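Alpha,alpha-trehalose-phosphate synthase (UDP-forming) (Burkholderia multivorans, PDB 5UOF) belongs to glycosyltransferase family 20, whose members have the GT-B architecture of two Rossmann-like domains facing each other across a cleft. Local coordinates at residues V34-A39 and S451-T456; G236-A241 and A447-V452; A403-A408 and E439-R444. All blocks are in the same frame, centred on the assembly; numbering follows the deposited sequence. Where two conformers were deposited one is given.

Contact 1: V34-A39 and S451-T456. With EDO (1,2-ethanediol), chain Q.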
loop_
_atom_site.group_PDB
_atom_site.type_symbol
_atom_site.label_atom_id
_atom_site.label_comp_id
_atom_site.label_asym_id
_atom_site.label_seq_id
_atom_site.Cartn_x
_atom_site.Cartn_y
_atom_site.Cartn_z
ATOM N N VAL A 34 23.083 3.216 -22.654
ATOM C CA VAL A 34 23.381 1.915 -23.247
ATOM C C VAL A 34 22.092 1.228 -23.690
ATOM O O VAL A 34 22.089 0.464 -24.666
ATOM C CB VAL A 34 24.208 1.045 -22.277
ATOM C CG1 VAL A 34 23.419 0.728 -21.032
ATOM C CG2 VAL A 34 24.662 -0.237 -22.956
ATOM N N GLY A 35 20.970 1.526 -23.028
ATOM C CA GLY A 35 19.701 0.952 -23.442
ATOM C C GLY A 35 19.176 1.481 -24.765
ATOM O O GLY A 35 18.562 0.734 -25.529
ATOM N N VAL A 36 19.409 2.755 -25.069
ATOM C CA VAL A 36 18.767 3.370 -26.231
ATOM C C VAL A 36 19.724 3.766 -27.339
ATOM O O VAL A 36 19.251 4.155 -28.419
ATOM C CB VAL A 36 17.933 4.601 -25.828
ATOM C CG1 VAL A 36 16.854 4.218 -24.804
ATOM C CG2 VAL A 36 18.845 5.706 -25.317
ATOM N N MET A 37 21.038 3.722 -27.122
ATOM C CA MET A 37 21.918 4.370 -28.095
ATOM C C MET A 37 21.891 3.653 -29.440
ATOM O O MET A 37 21.892 4.307 -30.495
ATOM C CB MET A 37 23.341 4.465 -27.553
ATOM C CG MET A 37 24.271 5.312 -28.417
ATOM S SD MET A 37 23.653 6.988 -28.709
ATOM C CE MET A 37 23.644 7.672 -27.053
ATOM N N ASP A 38 21.849 2.314 -29.430
ATOM C CA ASP A 38 21.809 1.570 -30.687
ATOM C C ASP A 38 20.604 1.970 -31.532
ATOM O O ASP A 38 20.700 2.053 -32.763
ATOM C CB ASP A 38 21.789 0.068 -30.419
ATOM C CG ASP A 38 23.175 -0.507 -30.182
ATOM O OD1 ASP A 38 24.155 0.270 -30.185
ATOM O OD2 ASP A 38 23.284 -1.738 -29.998
ATOM N N ALA A 39 19.455 2.208 -30.886
ATOM C CA ALA A 39 18.262 2.621 -31.618
ATOM C C ALA A 39 18.380 4.059 -32.107
ATOM O O ALA A 39 17.948 4.382 -33.221
ATOM C CB ALA A 39 17.024 2.451 -30.738
ATOM N N SER A 451 18.906 -5.813 -25.102
ATOM C CA SER A 451 18.411 -5.556 -26.448
ATOM C C SER A 451 16.948 -5.952 -26.608
ATOM O O SER A 451 16.266 -5.414 -27.488
ATOM C CB SER A 451 19.266 -6.291 -27.487
ATOM O OG SER A 451 18.934 -7.664 -27.540
ATOM N N VAL A 452 16.442 -6.868 -25.775
ATOM C CA VAL A 452 15.038 -7.256 -25.876
ATOM C C VAL A 452 14.136 -6.083 -25.499
ATOM O O VAL A 452 13.171 -5.779 -26.204
ATOM C CB VAL A 452 14.757 -8.502 -25.017
ATOM C CG1 VAL A 452 13.275 -8.886 -25.089
ATOM C CG2 VAL A 452 15.649 -9.663 -25.492
ATOM N N TRP A 453 14.449 -5.399 -24.396
ATOM C CA TRP A 453 13.709 -4.194 -24.016
ATOM C C TRP A 453 13.690 -3.184 -25.150
ATOM O O TRP A 453 12.628 -2.716 -25.581
ATOM C CB TRP A 453 14.350 -3.588 -22.766
ATOM C CG TRP A 453 13.795 -2.283 -22.279
ATOM C CD1 TRP A 453 12.626 -2.086 -21.594
ATOM C CD2 TRP A 453 14.429 -0.998 -22.363
ATOM N NE1 TRP A 453 12.479 -0.752 -21.281
ATOM C CE2 TRP A 453 13.584 -0.070 -21.718
ATOM C CE3 TRP A 453 15.632 -0.545 -22.918
ATOM C CZ2 TRP A 453 13.895 1.281 -21.626
ATOM C CZ3 TRP A 453 15.942 0.795 -22.818
ATOM C CH2 TRP A 453 15.074 1.696 -22.183
ATOM N N ARG A 454 14.872 -2.842 -25.652
ATOM C CA ARG A 454 14.976 -1.842 -26.699
ATOM C C ARG A 454 14.223 -2.273 -27.953
ATOM O O ARG A 454 13.396 -1.522 -28.494
ATOM C CB ARG A 454 16.451 -1.597 -27.004
ATOM C CG ARG A 454 16.675 -0.865 -28.294
ATOM C CD ARG A 454 18.145 -0.524 -28.482
ATOM N NE ARG A 454 18.971 -1.687 -28.774
ATOM C CZ ARG A 454 19.858 -2.207 -27.931
ATOM N NH1 ARG A 454 20.039 -1.676 -26.727
ATOM N NH2 ARG A 454 20.564 -3.263 -28.297
ATOM N N ASP A 455 14.494 -3.488 -28.428
ATOM C CA ASP A 455 13.978 -3.919 -29.724
ATOM C C ASP A 455 12.470 -4.121 -29.696
ATOM O O ASP A 455 11.779 -3.755 -30.657
ATOM C CB ASP A 455 14.668 -5.209 -30.163
ATOM C CG ASP A 455 16.103 -4.986 -30.592
ATOM O OD1 ASP A 455 16.463 -3.836 -30.930
ATOM O OD2 ASP A 455 16.868 -5.968 -30.590
ATOM N N THR A 456 11.932 -4.706 -28.616
ATOM C CA THR A 456 10.495 -4.965 -28.577
ATOM C C THR A 456 9.706 -3.675 -28.388
ATOM O O THR A 456 8.632 -3.505 -28.973
ATOM C CB THR A 456 10.166 -5.977 -27.477
ATOM O OG1 THR A 456 10.621 -5.481 -26.219
ATOM C CG2 THR A 456 10.865 -7.306 -27.760
HETATM C C1 EDO Q . 15.752 -1.254 -33.417
HETATM O O1 EDO Q . 15.208 -2.492 -32.942
HETATM C C2 EDO Q . 16.615 -0.616 -32.339
HETATM O O2 EDO Q . 17.973 -1.080 -32.414
HETATM O O HOH W 1 22.055 -4.657 -30.393
#

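Contact 2: G236-A241 and A447-V452. With EDO (1,2-ethanediol), chain G.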
loop_
_atom_site.group_PDB
_atom_site.type_symbol
_atom_site.label_atom_id
_atom_site.label_comp_id
_atom_site.label_asym_id
_atom_site.label_seq_id
_atom_site.Cartn_x
_atom_site.Cartn_y
_atom_site.Cartn_z
ATOM N N GLY A 236 16.670 -5.680 -18.932
ATOM C CA GLY A 236 17.744 -6.589 -18.624
ATOM C C GLY A 236 19.108 -5.940 -18.723
ATOM O O GLY A 236 19.251 -4.707 -18.707
ATOM N N VAL A 237 20.133 -6.784 -18.832
ATOM C CA VAL A 237 21.521 -6.342 -18.906
ATOM C C VAL A 237 22.184 -7.079 -20.061
ATOM O O VAL A 237 21.517 -7.801 -20.810
ATOM C CB VAL A 237 22.271 -6.601 -17.588
ATOM C CG1 VAL A 237 21.591 -5.867 -16.436
ATOM C CG2 VAL A 237 22.344 -8.105 -17.305
ATOM N N TYR A 238 23.492 -6.896 -20.234
ATOM C CA TYR A 238 24.256 -7.724 -21.167
ATOM C C TYR A 238 25.148 -8.638 -20.340
ATOM O O TYR A 238 26.273 -8.263 -19.983
ATOM C CB TYR A 238 25.082 -6.877 -22.139
ATOM C CG TYR A 238 24.241 -6.145 -23.168
ATOM C CD1 TYR A 238 23.501 -6.845 -24.112
ATOM C CD2 TYR A 238 24.218 -4.758 -23.216
ATOM C CE1 TYR A 238 22.740 -6.183 -25.071
ATOM C CE2 TYR A 238 23.462 -4.090 -24.165
ATOM C CZ TYR A 238 22.725 -4.807 -25.091
ATOM O OH TYR A 238 21.974 -4.151 -26.054
ATOM N N PRO A 239 24.682 -9.841 -19.992
ATOM C CA PRO A 239 25.386 -10.614 -18.960
ATOM C C PRO A 239 26.775 -11.060 -19.373
ATOM O O PRO A 239 27.675 -11.080 -18.525
ATOM C CB PRO A 239 24.445 -11.806 -18.706
ATOM C CG PRO A 239 23.592 -11.894 -19.928
ATOM C CD PRO A 239 23.444 -10.494 -20.442
ATOM N N ASP A 240 26.984 -11.407 -20.650
ATOM C CA ASP A 240 28.319 -11.819 -21.076
ATOM C C ASP A 240 29.299 -10.651 -21.008
ATOM O O ASP A 240 30.465 -10.830 -20.638
ATOM C CB ASP A 240 28.265 -12.410 -22.486
ATOM C CG ASP A 240 27.383 -13.659 -22.571
ATOM O OD1 ASP A 240 27.092 -14.275 -21.523
ATOM O OD2 ASP A 240 26.992 -14.032 -23.700
ATOM N N ALA A 241 28.830 -9.441 -21.324
ATOM C CA ALA A 241 29.689 -8.264 -21.236
ATOM C C ALA A 241 30.058 -7.950 -19.793
ATOM O O ALA A 241 31.200 -7.566 -19.511
ATOM C CB ALA A 241 29.000 -7.064 -21.889
ATOM N N ALA A 447 18.181 -14.706 -22.160
ATOM C CA ALA A 447 16.990 -14.726 -22.999
ATOM C C ALA A 447 16.217 -13.420 -22.946
ATOM O O ALA A 447 15.320 -13.216 -23.766
ATOM C CB ALA A 447 16.066 -15.875 -22.598
ATOM N N ASN A 448 16.540 -12.544 -22.000
ATOM C CA ASN A 448 15.940 -11.217 -21.919
ATOM C C ASN A 448 17.055 -10.207 -21.655
ATOM O O ASN A 448 17.066 -9.499 -20.647
ATOM C CB ASN A 448 14.870 -11.151 -20.828
ATOM C CG ASN A 448 14.256 -9.782 -20.721
ATOM O OD1 ASN A 448 14.108 -9.096 -21.733
ATOM N ND2 ASN A 448 13.938 -9.348 -19.497
ATOM N N ASP A 449 18.027 -10.148 -22.563
ATOM C CA ASP A 449 19.086 -9.169 -22.377
ATOM C C ASP A 449 18.577 -7.783 -22.783
ATOM O O ASP A 449 17.451 -7.621 -23.256
ATOM C CB ASP A 449 20.372 -9.597 -23.111
ATOM C CG ASP A 449 20.328 -9.419 -24.635
ATOM O OD1 ASP A 449 19.485 -8.698 -25.187
ATOM O OD2 ASP A 449 21.197 -10.017 -25.305
ATOM N N LEU A 450 19.406 -6.769 -22.537
ATOM C CA LEU A 450 18.954 -5.386 -22.678
ATOM C C LEU A 450 18.425 -5.088 -24.080
ATOM O O LEU A 450 17.572 -4.201 -24.247
ATOM C CB LEU A 450 20.098 -4.437 -22.321
ATOM C CG LEU A 450 19.843 -2.926 -22.362
ATOM C CD1 LEU A 450 18.602 -2.561 -21.534
ATOM C CD2 LEU A 450 21.062 -2.192 -21.804
ATOM N N SER A 451 18.906 -5.813 -25.102
ATOM C CA SER A 451 18.411 -5.556 -26.448
ATOM C C SER A 451 16.948 -5.952 -26.608
ATOM O O SER A 451 16.266 -5.414 -27.488
ATOM C CB SER A 451 19.266 -6.291 -27.487
ATOM O OG SER A 451 18.934 -7.664 -27.540
ATOM N N VAL A 452 16.442 -6.868 -25.775
ATOM C CA VAL A 452 15.038 -7.256 -25.876
ATOM C C VAL A 452 14.136 -6.083 -25.499
ATOM O O VAL A 452 13.171 -5.779 -26.204
ATOM C CB VAL A 452 14.757 -8.502 -25.017
ATOM C CG1 VAL A 452 13.275 -8.886 -25.089
ATOM C CG2 VAL A 452 15.649 -9.663 -25.492
HETATM C C1 EDO G . 18.260 -11.484 -27.382
HETATM O O1 EDO G . 19.661 -11.186 -27.277
HETATM C C2 EDO G . 17.829 -12.390 -26.230
HETATM O O2 EDO G . 18.157 -11.788 -24.966
HETATM O O HOH W 2 15.675 -6.336 -21.592
HETATM O O HOH W 3 19.594 -9.674 -18.769
#

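Contact 3: A403-A408 and E439-R444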
loop_
_atom_site.group_PDB
_atom_site.type_symbol
_atom_site.label_atom_id
_atom_site.label_comp_id
_atom_site.label_asym_id
_atom_site.label_seq_id
_atom_site.Cartn_x
_atom_site.Cartn_y
_atom_site.Cartn_z
ATOM N N ALA A 403 10.556 -11.866 -10.635
ATOM C CA ALA A 403 9.732 -12.605 -11.580
ATOM C C ALA A 403 10.573 -13.396 -12.569
ATOM O O ALA A 403 10.075 -14.350 -13.172
ATOM C CB ALA A 403 8.817 -11.633 -12.334
ATOM N N GLU A 404 11.834 -13.025 -12.738
ATOM C CA GLU A 404 12.738 -13.663 -13.690
ATOM C C GLU A 404 13.795 -14.525 -13.029
ATOM O O GLU A 404 14.077 -15.632 -13.507
ATOM C CB GLU A 404 13.442 -12.597 -14.543
ATOM C CG GLU A 404 12.519 -11.804 -15.448
ATOM C CD GLU A 404 13.232 -10.656 -16.147
ATOM O OE1 GLU A 404 13.267 -9.532 -15.590
ATOM O OE2 GLU A 404 13.770 -10.892 -17.255
ATOM N N LEU A 405 14.392 -14.039 -11.943
ATOM C CA LEU A 405 15.529 -14.710 -11.312
ATOM C C LEU A 405 15.026 -15.783 -10.348
ATOM O O LEU A 405 15.157 -15.697 -9.126
ATOM C CB LEU A 405 16.425 -13.688 -10.625
ATOM C CG LEU A 405 16.989 -12.622 -11.586
ATOM C CD1 LEU A 405 17.868 -11.624 -10.845
ATOM C CD2 LEU A 405 17.758 -13.256 -12.758
ATOM N N THR A 406 14.446 -16.827 -10.944
ATOM C CA THR A 406 13.826 -17.887 -10.160
ATOM C C THR A 406 14.843 -18.739 -9.416
ATOM O O THR A 406 14.447 -19.502 -8.525
ATOM C CB THR A 406 12.970 -18.769 -11.071
ATOM O OG1 THR A 406 13.770 -19.262 -12.151
ATOM C CG2 THR A 406 11.793 -17.958 -11.637
ATOM N N GLY A 407 16.130 -18.623 -9.747
ATOM C CA GLY A 407 17.170 -19.322 -9.009
ATOM C C GLY A 407 17.664 -18.589 -7.781
ATOM O O GLY A 407 18.472 -19.130 -7.024
ATOM N N ALA A 408 17.224 -17.349 -7.571
ATOM C CA ALA A 408 17.549 -16.663 -6.330
ATOM C C ALA A 408 16.863 -17.342 -5.156
ATOM O O ALA A 408 15.847 -18.019 -5.313
ATOM C CB ALA A 408 17.108 -15.195 -6.383
ATOM N N GLU A 439 22.894 -21.150 -13.161
ATOM C CA GLU A 439 22.635 -21.354 -14.580
ATOM C C GLU A 439 21.172 -21.111 -14.904
ATOM O O GLU A 439 20.854 -20.655 -16.005
ATOM C CB GLU A 439 23.058 -22.761 -15.013
ATOM C CG GLU A 439 24.558 -23.011 -14.876
ATOM C CD GLU A 439 25.387 -22.179 -15.854
ATOM O OE1 GLU A 439 24.866 -21.852 -16.944
ATOM O OE2 GLU A 439 26.557 -21.858 -15.531
ATOM N N GLU A 440 20.277 -21.419 -13.966
ATOM C CA GLU A 440 18.869 -21.072 -14.135
ATOM C C GLU A 440 18.692 -19.566 -14.319
ATOM O O GLU A 440 18.022 -19.115 -15.256
ATOM C CB GLU A 440 18.088 -21.586 -12.927
ATOM C CG GLU A 440 16.618 -21.240 -12.897
ATOM C CD GLU A 440 15.931 -21.855 -11.690
ATOM O OE1 GLU A 440 16.530 -22.740 -11.046
ATOM O OE2 GLU A 440 14.805 -21.458 -11.370
ATOM N N ASN A 441 19.319 -18.771 -13.447
ATOM C CA ASN A 441 19.219 -17.317 -13.553
ATOM C C ASN A 441 19.925 -16.794 -14.797
ATOM O O ASN A 441 19.407 -15.913 -15.491
ATOM C CB ASN A 441 19.803 -16.658 -12.304
ATOM C CG ASN A 441 18.863 -16.740 -11.111
ATOM O OD1 ASN A 441 17.676 -16.983 -11.274
ATOM N ND2 ASN A 441 19.394 -16.534 -9.910
ATOM N N LEU A 442 21.115 -17.318 -15.089
ATOM C CA LEU A 442 21.884 -16.818 -16.226
ATOM C C LEU A 442 21.158 -17.075 -17.544
ATOM O O LEU A 442 21.208 -16.244 -18.464
ATOM C CB LEU A 442 23.264 -17.469 -16.227
ATOM C CG LEU A 442 24.201 -17.121 -17.376
ATOM C CD1 LEU A 442 24.404 -15.609 -17.465
ATOM C CD2 LEU A 442 25.532 -17.825 -17.175
ATOM N N ALA A 443 20.475 -18.218 -17.656
ATOM C CA ALA A 443 19.708 -18.496 -18.864
ATOM C C ALA A 443 18.594 -17.474 -19.045
ATOM O O ALA A 443 18.340 -17.017 -20.165
ATOM C CB ALA A 443 19.146 -19.915 -18.818
ATOM N N ARG A 444 17.936 -17.085 -17.950
ATOM C CA ARG A 444 16.912 -16.045 -18.036
ATOM C C ARG A 444 17.518 -14.704 -18.438
ATOM O O ARG A 444 16.940 -13.970 -19.253
ATOM C CB ARG A 444 16.170 -15.925 -16.700
ATOM C CG ARG A 444 15.359 -17.166 -16.291
ATOM C CD ARG A 444 14.248 -17.505 -17.294
ATOM N NE ARG A 444 13.281 -16.421 -17.468
ATOM C CZ ARG A 444 12.152 -16.287 -16.774
ATOM N NH1 ARG A 444 11.832 -17.168 -15.831
ATOM N NH2 ARG A 444 11.341 -15.261 -17.023
HETATM O O HOH W 4 9.021 -13.876 -15.930
HETATM O O HOH W 5 9.379 -17.275 -14.504
HETATM O O HOH W 6 12.265 -12.615 -18.681
HETATM O O HOH W 7 13.099 -19.516 -14.773
#

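Contact 1: V34-A39 and S451-T456
R454 reaches from helix 450-472 to helix 32-43 and meets the carbonyl oxygen of G35, with NH1 3.1 Å from G35 O; the N-H...O angle is 170°, nearly straight. G35 O lies in the guanidinium plane, yet the donor stands above the carbonyl's plane. A bend at chi3 (71°) turns NE out of the otherwise extended chain. The other amino group, NH2, has its main partner in the hydroxyl of Y238; a water accepts weakly from it and donates to D38 OD2. Between D38 OD2 and R454 NH2, 3.6 Å apart, only charge acts: OD2 lies well out of the guanidinium plane and no N-H points at it; D38 CB covers that face, S451 CA the opposite one. D455 OD1 makes a long salt bridge to R454 NE and accepts from O1 of a bound 1,2-ethanediol. In this GT-B protein helix 32-43 belongs to the N-terminal Rossmann-like half, which the last helix re-joins here. The axes of the short segments approach to 9.2 Å and cross at -46°, with the CA atoms of G35 and R454 nearest. Without a side chain, G35 admits the indole of W453, whose CZ3 comes 3.8 Å from G35 CA, while V36 CG1 meets W453 CH2 at 4.0 Å.

Contact 2: G236-A241 and A447-V452
The Y238 ring carries L450 on one face: L450 CB stands 4.0 Å from the ring centroid and 18° off the normal, a CH-pi contact displaced toward the rim, with L450 CD2 near Y238 CE2. The D449 carboxylate approaches the same ring obliquely, its plane turned 65° from that of the ring. Beyond the ring, the hydroxyl has its partner in R454. D449 is the N-cap of helix 450-472. A chi1 of 75° sets its CG between the backbone N and the carbonyl carbon; OD1 then accepts twice from S451, from N above the carboxylate plane and from OG on the syn lone pair at 2.6 Å. Its other oxygen, OD2, accepts from a bound 1,2-ethanediol. The direct backbone bond runs from L450 N to V237 O at 2.9 Å. G236 packs against the turn, its CA 3.6 Å from N448 O, a spot with no room for a side chain. One water accepts from G236 N and has D449 O among the acceptors it can serve; a second stands likewise between V237 N and N448 O. The turn between helices 431-447 and 450-472 is thus fastened to the segment entering helix 239-248. The chemistry implies a helix start whose first amides are answered by two different parts of the chain: L450 N by the carbonyl of V237, S451 N by the D449 cap.

Contact 3: A403-A408 and E439-R444
R444, N441 and E404 lose most surface where helix 431-447 meets the loop 403-408. R444 lays one guanidinium face over the carbonyl oxygen of E404, which stands 3.5 Å above the plane toward its rim; R444 CG comes 3.4 Å from the same oxygen. Bends at chi2 and chi3 fold the arginine over the loop, and its N-H groups reach the loop through water: two molecules connect NH1 and NH2 to A403 O, a third links NH1 to T406 OG1, and a fourth links NH2 to E404 OE2. N441 works through its amide end. OD1 accepts from G407 N at 2.7 Å, the donor tilted 32° from the carbonyl plane, while the CB of N441 packs against L405 CD2. The loop forms a type I beta turn from L405 to A408, and G407 lets N441 OD1 close in on the turn. Nearer the surface, the extended side chain of E440 crosses T406 at about a right angle, and T406 OG1 donates to its OE2 on the anti side at 2.6 Å. The E404 carboxylate has its stronger partners outside both segments: OE1 in a salt bridge with K379, OE2 in a hydrogen bond from N448 ND2. The loop, between strands 392-396 and 409-411, is covered by helix 431-447, with L405 against L393 and L395 of the first strand and both L405 and N441 touching helix 376-384.

Overall arrangement
From the N terminus, helix 32-43 waits more than four hundred residues for its partner: contact 1 closes that loop when helix 450-472 returns to the first domain. Inside it, contact 2 begins after strand 226-232, where the chain leaves the first sheet on its way toward the second, and ends on the same terminal helix, sharing S451 and V452 with contact 1. Contact 3 is the innermost, closing a 30-residue loop from the segment before strand 409-411 to helix 431-447, nested in both. None cross. Contacts 1 and 2 touch through R454 and Y238, 2 and 3 through N448 and E404, so the three lead from the N-terminal mixed sheet's domain to that of the parallel C-terminal sheet.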